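Local coordinates for DNA ligase (Archaeoglobus fulgidus, PDB 3GDE), which probably seals nicks in double-stranded DNA during replication, recombination and repair, using ATP and passing through a covalent enzyme-adenylate intermediate, at residues Glu509-Tyr520 against Ile542-Phe553. Sequence-based numbering, arbitrary orientation.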
loop_
_atom_site.group_PDB
_atom_site.type_symbol
_atom_site.label_atom_id
_atom_site.label_comp_id
_atom_site.label_asym_id
_atom_site.label_seq_id
_atom_site.Cartn_x
_atom_site.Cartn_y
_atom_site.Cartn_z
ATOM N N GLU A 509 7.587 -11.379 21.068
ATOM C CA GLU A 509 6.858 -10.424 21.889
ATOM C C GLU A 509 7.061 -8.984 21.412
ATOM O O GLU A 509 8.110 -8.645 20.877
ATOM C CB GLU A 509 7.300 -10.561 23.351
ATOM C CG GLU A 509 6.366 -9.881 24.345
ATOM C CD GLU A 509 6.803 -10.035 25.803
ATOM O OE1 GLU A 509 8.029 -10.146 26.086
ATOM O OE2 GLU A 509 5.895 -10.033 26.669
ATOM N N ILE A 510 6.037 -8.156 21.583
ATOM C CA ILE A 510 6.186 -6.704 21.495
ATOM C C ILE A 510 6.269 -6.177 22.934
ATOM O O ILE A 510 5.370 -6.431 23.735
ATOM C CB ILE A 510 5.004 -6.017 20.744
ATOM C CG1 ILE A 510 4.863 -6.563 19.322
ATOM C CG2 ILE A 510 5.202 -4.500 20.700
ATOM C CD1 ILE A 510 3.473 -6.385 18.720
ATOM N N GLN A 511 7.353 -5.480 23.267
ATOM C CA GLN A 511 7.444 -4.800 24.564
ATOM C C GLN A 511 7.262 -3.295 24.397
ATOM O O GLN A 511 7.550 -2.746 23.335
ATOM C CB GLN A 511 8.792 -5.031 25.261
ATOM C CG GLN A 511 9.690 -6.146 24.741
ATOM C CD GLN A 511 11.153 -5.963 25.180
ATOM O OE1 GLN A 511 11.903 -6.936 25.323
ATOM N NE2 GLN A 511 11.560 -4.706 25.395
ATOM N N LYS A 512 6.797 -2.629 25.453
ATOM C CA LYS A 512 6.914 -1.173 25.541
ATOM C C LYS A 512 8.349 -0.820 25.929
ATOM O O LYS A 512 8.932 -1.443 26.814
ATOM C CB LYS A 512 5.931 -0.578 26.547
ATOM C CG LYS A 512 4.477 -0.723 26.148
ATOM C CD LYS A 512 3.606 0.394 26.699
ATOM C CE LYS A 512 3.482 1.526 25.683
ATOM N NZ LYS A 512 2.520 2.583 26.120
ATOM N N SER A 513 8.914 0.173 25.248
ATOM C CA SER A 513 10.329 0.513 25.388
ATOM C C SER A 513 10.557 1.968 24.999
ATOM O O SER A 513 9.947 2.460 24.043
ATOM C CB SER A 513 11.190 -0.399 24.504
ATOM O OG SER A 513 12.580 -0.142 24.672
ATOM N N PRO A 514 11.432 2.671 25.737
ATOM C CA PRO A 514 11.735 4.043 25.350
ATOM C C PRO A 514 12.792 4.147 24.251
ATOM O O PRO A 514 13.030 5.241 23.748
ATOM C CB PRO A 514 12.259 4.659 26.653
ATOM C CG PRO A 514 12.899 3.507 27.385
ATOM C CD PRO A 514 12.149 2.262 26.968
ATOM N N LYS A 515 13.411 3.030 23.868
ATOM C CA LYS A 515 14.538 3.078 22.930
ATOM C C LYS A 515 14.196 3.540 21.506
ATOM O O LYS A 515 15.068 4.028 20.784
ATOM C CB LYS A 515 15.328 1.763 22.926
ATOM C CG LYS A 515 14.970 0.777 21.833
ATOM C CD LYS A 515 16.051 -0.294 21.675
ATOM C CE LYS A 515 17.314 0.255 21.010
ATOM N NZ LYS A 515 18.254 -0.836 20.636
ATOM N N TYR A 516 12.937 3.397 21.104
ATOM C CA TYR A 516 12.517 3.888 19.799
ATOM C C TYR A 516 11.357 4.858 19.900
ATOM O O TYR A 516 10.501 4.759 20.780
ATOM C CB TYR A 516 12.111 2.752 18.858
ATOM C CG TYR A 516 13.157 1.696 18.578
ATOM C CD1 TYR A 516 14.384 2.022 17.995
ATOM C CD2 TYR A 516 12.895 0.358 18.851
ATOM C CE1 TYR A 516 15.330 1.035 17.721
ATOM C CE2 TYR A 516 13.825 -0.625 18.583
ATOM C CZ TYR A 516 15.033 -0.288 18.017
ATOM O OH TYR A 516 15.947 -1.273 17.758
ATOM N N GLU A 517 11.344 5.777 18.947
ATOM C CA GLU A 517 10.281 6.747 18.738
ATOM C C GLU A 517 8.867 6.148 18.817
ATOM O O GLU A 517 7.938 6.807 19.279
ATOM C CB GLU A 517 10.510 7.431 17.381
ATOM C CG GLU A 517 10.768 6.445 16.207
ATOM C CD GLU A 517 12.252 6.191 15.851
ATOM O OE1 GLU A 517 12.508 6.145 14.624
ATOM O OE2 GLU A 517 13.142 6.014 16.748
ATOM N N SER A 518 8.712 4.901 18.382
ATOM C CA SER A 518 7.406 4.241 18.369
ATOM C C SER A 518 6.851 3.973 19.765
ATOM O O SER A 518 5.642 3.897 19.944
ATOM C CB SER A 518 7.480 2.923 17.591
ATOM O OG SER A 518 8.213 1.945 18.314
ATOM N N GLY A 519 7.743 3.823 20.741
ATOM C CA GLY A 519 7.370 3.412 22.092
ATOM C C GLY A 519 7.298 1.898 22.254
ATOM O O GLY A 519 6.815 1.403 23.267
ATOM N N TYR A 520 7.779 1.162 21.252
ATOM C CA TYR A 520 7.679 -0.302 21.218
ATOM C C TYR A 520 8.937 -0.930 20.653
ATOM O O TYR A 520 9.631 -0.325 19.837
ATOM C CB TYR A 520 6.459 -0.762 20.405
ATOM C CG TYR A 520 5.148 -0.300 20.990
ATOM C CD1 TYR A 520 4.552 -0.990 22.038
ATOM C CD2 TYR A 520 4.512 0.843 20.510
ATOM C CE1 TYR A 520 3.349 -0.561 22.597
ATOM C CE2 TYR A 520 3.314 1.285 21.061
ATOM C CZ TYR A 520 2.737 0.575 22.108
ATOM O OH TYR A 520 1.546 1.003 22.662
ATOM N N ILE A 542 1.314 1.979 13.383
ATOM C CA ILE A 542 1.514 2.105 14.835
ATOM C C ILE A 542 0.280 1.660 15.652
ATOM O O ILE A 542 0.419 1.089 16.740
ATOM C CB ILE A 542 1.982 3.538 15.234
ATOM C CG1 ILE A 542 2.308 3.625 16.731
ATOM C CG2 ILE A 542 0.956 4.610 14.823
ATOM C CD1 ILE A 542 3.456 2.729 17.175
ATOM N N GLU A 543 -0.912 1.908 15.107
ATOM C CA GLU A 543 -2.166 1.444 15.695
ATOM C C GLU A 543 -2.245 -0.086 15.771
ATOM O O GLU A 543 -2.656 -0.633 16.791
ATOM C CB GLU A 543 -3.369 2.019 14.932
ATOM C CG GLU A 543 -4.739 1.576 15.449
ATOM C CD GLU A 543 -5.884 2.495 15.014
ATOM O OE1 GLU A 543 -5.748 3.223 13.990
ATOM O OE2 GLU A 543 -6.932 2.481 15.705
ATOM N N ARG A 544 -1.845 -0.767 14.697
ATOM C CA ARG A 544 -1.783 -2.227 14.685
ATOM C C ARG A 544 -0.851 -2.751 15.793
ATOM O O ARG A 544 -1.240 -3.618 16.584
ATOM C CB ARG A 544 -1.341 -2.750 13.314
ATOM C CG ARG A 544 -1.409 -4.281 13.169
ATOM C CD ARG A 544 -2.687 -4.743 12.453
ATOM N NE ARG A 544 -2.999 -6.157 12.686
ATOM C CZ ARG A 544 -2.480 -7.178 12.004
ATOM N NH1 ARG A 544 -1.600 -6.962 11.033
ATOM N NH2 ARG A 544 -2.837 -8.427 12.297
ATOM N N VAL A 545 0.367 -2.214 15.843
ATOM C CA VAL A 545 1.360 -2.624 16.833
ATOM C C VAL A 545 0.795 -2.475 18.255
ATOM O O VAL A 545 0.893 -3.402 19.069
ATOM C CB VAL A 545 2.710 -1.849 16.656
ATOM C CG1 VAL A 545 3.733 -2.252 17.731
ATOM C CG2 VAL A 545 3.282 -2.086 15.265
ATOM N N GLU A 546 0.190 -1.314 18.521
ATOM C CA GLU A 546 -0.480 -1.016 19.790
ATOM C C GLU A 546 -1.532 -2.061 20.157
ATOM O O GLU A 546 -1.536 -2.564 21.276
ATOM C CB GLU A 546 -1.128 0.373 19.745
ATOM C CG GLU A 546 -0.145 1.513 19.934
ATOM C CD GLU A 546 -0.674 2.881 19.456
ATOM O OE1 GLU A 546 -1.807 2.964 18.924
ATOM O OE2 GLU A 546 0.076 3.874 19.613
ATOM N N ASN A 547 -2.427 -2.363 19.216
ATOM C CA ASN A 547 -3.471 -3.369 19.422
ATOM C C ASN A 547 -2.885 -4.762 19.640
ATOM O O ASN A 547 -3.341 -5.499 20.514
ATOM C CB ASN A 547 -4.462 -3.398 18.242
ATOM C CG ASN A 547 -5.323 -2.132 18.147
ATOM O OD1 ASN A 547 -5.536 -1.419 19.132
ATOM N ND2 ASN A 547 -5.819 -1.855 16.947
ATOM N N LEU A 548 -1.870 -5.115 18.857
ATOM C CA LEU A 548 -1.213 -6.411 19.028
ATOM C C LEU A 548 -0.495 -6.521 20.372
ATOM O O LEU A 548 -0.503 -7.588 20.993
ATOM C CB LEU A 548 -0.281 -6.736 17.857
ATOM C CG LEU A 548 -0.965 -6.965 16.493
ATOM C CD1 LEU A 548 0.064 -7.114 15.375
ATOM C CD2 LEU A 548 -1.915 -8.158 16.507
ATOM N N TYR A 549 0.093 -5.411 20.828
ATOM C CA TYR A 549 0.694 -5.337 22.165
ATOM C C TYR A 549 -0.337 -5.572 23.277
ATOM O O TYR A 549 -0.150 -6.441 24.118
ATOM C CB TYR A 549 1.407 -3.998 22.385
ATOM C CG TYR A 549 1.880 -3.811 23.806
ATOM C CD1 TYR A 549 3.117 -4.301 24.217
ATOM C CD2 TYR A 549 1.081 -3.162 24.750
ATOM C CE1 TYR A 549 3.555 -4.150 25.524
ATOM C CE2 TYR A 549 1.509 -3.001 26.064
ATOM C CZ TYR A 549 2.745 -3.501 26.443
ATOM O OH TYR A 549 3.177 -3.344 27.735
ATOM N N LYS A 550 -1.416 -4.790 23.263
ATOM C CA LYS A 550 -2.493 -4.874 24.262
ATOM C C LYS A 550 -3.104 -6.265 24.366
ATOM O O LYS A 550 -3.619 -6.646 25.416
ATOM C CB LYS A 550 -3.603 -3.855 23.955
ATOM C CG LYS A 550 -3.316 -2.455 24.482
ATOM C CD LYS A 550 -4.559 -1.562 24.490
ATOM C CE LYS A 550 -4.647 -0.678 23.250
ATOM N NZ LYS A 550 -5.455 0.570 23.496
ATOM N N LEU A 551 -3.033 -7.002 23.261
ATOM C CA LEU A 551 -3.657 -8.306 23.128
ATOM C C LEU A 551 -2.800 -9.433 23.709
ATOM O O LEU A 551 -3.266 -10.562 23.852
ATOM C CB LEU A 551 -3.963 -8.569 21.653
ATOM C CG LEU A 551 -4.920 -9.700 21.296
ATOM C CD1 LEU A 551 -6.368 -9.263 21.459
ATOM C CD2 LEU A 551 -4.638 -10.142 19.884
ATOM N N GLN A 552 -1.549 -9.123 24.034
ATOM C CA GLN A 552 -0.678 -10.058 24.749
ATOM C C GLN A 552 -1.099 -10.204 26.211
ATOM O O GLN A 552 -0.801 -11.212 26.851
ATOM C CB GLN A 552 0.772 -9.596 24.675
ATOM C CG GLN A 552 1.345 -9.572 23.269
ATOM C CD GLN A 552 2.732 -8.966 23.217
ATOM O OE1 GLN A 552 3.090 -8.122 24.043
ATOM N NE2 GLN A 552 3.521 -9.386 22.235
ATOM N N PHE A 553 -1.797 -9.190 26.720
ATOM C CA PHE A 553 -2.302 -9.166 28.092
ATOM C C PHE A 553 -3.823 -8.996 28.133
ATOM O O PHE A 553 -4.535 -9.368 27.195
ATOM C CB PHE A 553 -1.630 -8.037 28.888
ATOM C CG PHE A 553 -0.187 -7.812 28.520
ATOM C CD1 PHE A 553 0.801 -8.724 28.914
ATOM C CD2 PHE A 553 0.185 -6.697 27.765
ATOM C CE1 PHE A 553 2.144 -8.526 28.561
ATOM C CE2 PHE A 553 1.520 -6.483 27.412
ATOM C CZ PHE A 553 2.502 -7.398 27.810
HETATM O O HOH W 1 6.205 -4.487 27.826
#
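Tyr549 of helix 542-550 packs its ring against strand 509-512 and against Tyr520 on the neighbouring antiparallel strand. Its CB sits 4.0 Å from Tyr520 CE1, and CG is nearer still, at 3.8 Å from that same CE1, which CD2 also faces. The two rings meet obliquely, their planes 57° apart. With CG anti to the backbone N (chi1 172°), the ring is carried past Ile510 toward Lys512: CD1 brings its edge to 3.1 Å from Ile510 O, CE1 stays beside that oxygen and nears Lys512 N, and CZ, with CE2 sharing the contact, receives Lys512 CG over one face at 3.3 Å. Phe553 CE2 touches the opposite face near its rim. At the tip, OH shares a water with Lys512 N. A long aromatic side chain with a polar end suits this place, since the ring packs and the hydroxyl reaches the water. Cut back to alanine, this position would probably leave Tyr520 CE1 and Lys512 CG without the ring they pack on, and the water without its hydroxyl partner. Deeper in, branched Ile510 places CG2 4.0 Å from Val545 CG1 and CD1 against Leu548 CB. Ile542 CD1 packs on Tyr520 CD2. Mainly apolar and aromatic packing, with a water joining the Tyr549 hydroxyl to the strand backbone, thus holds the last helix against strands of the OB-fold region.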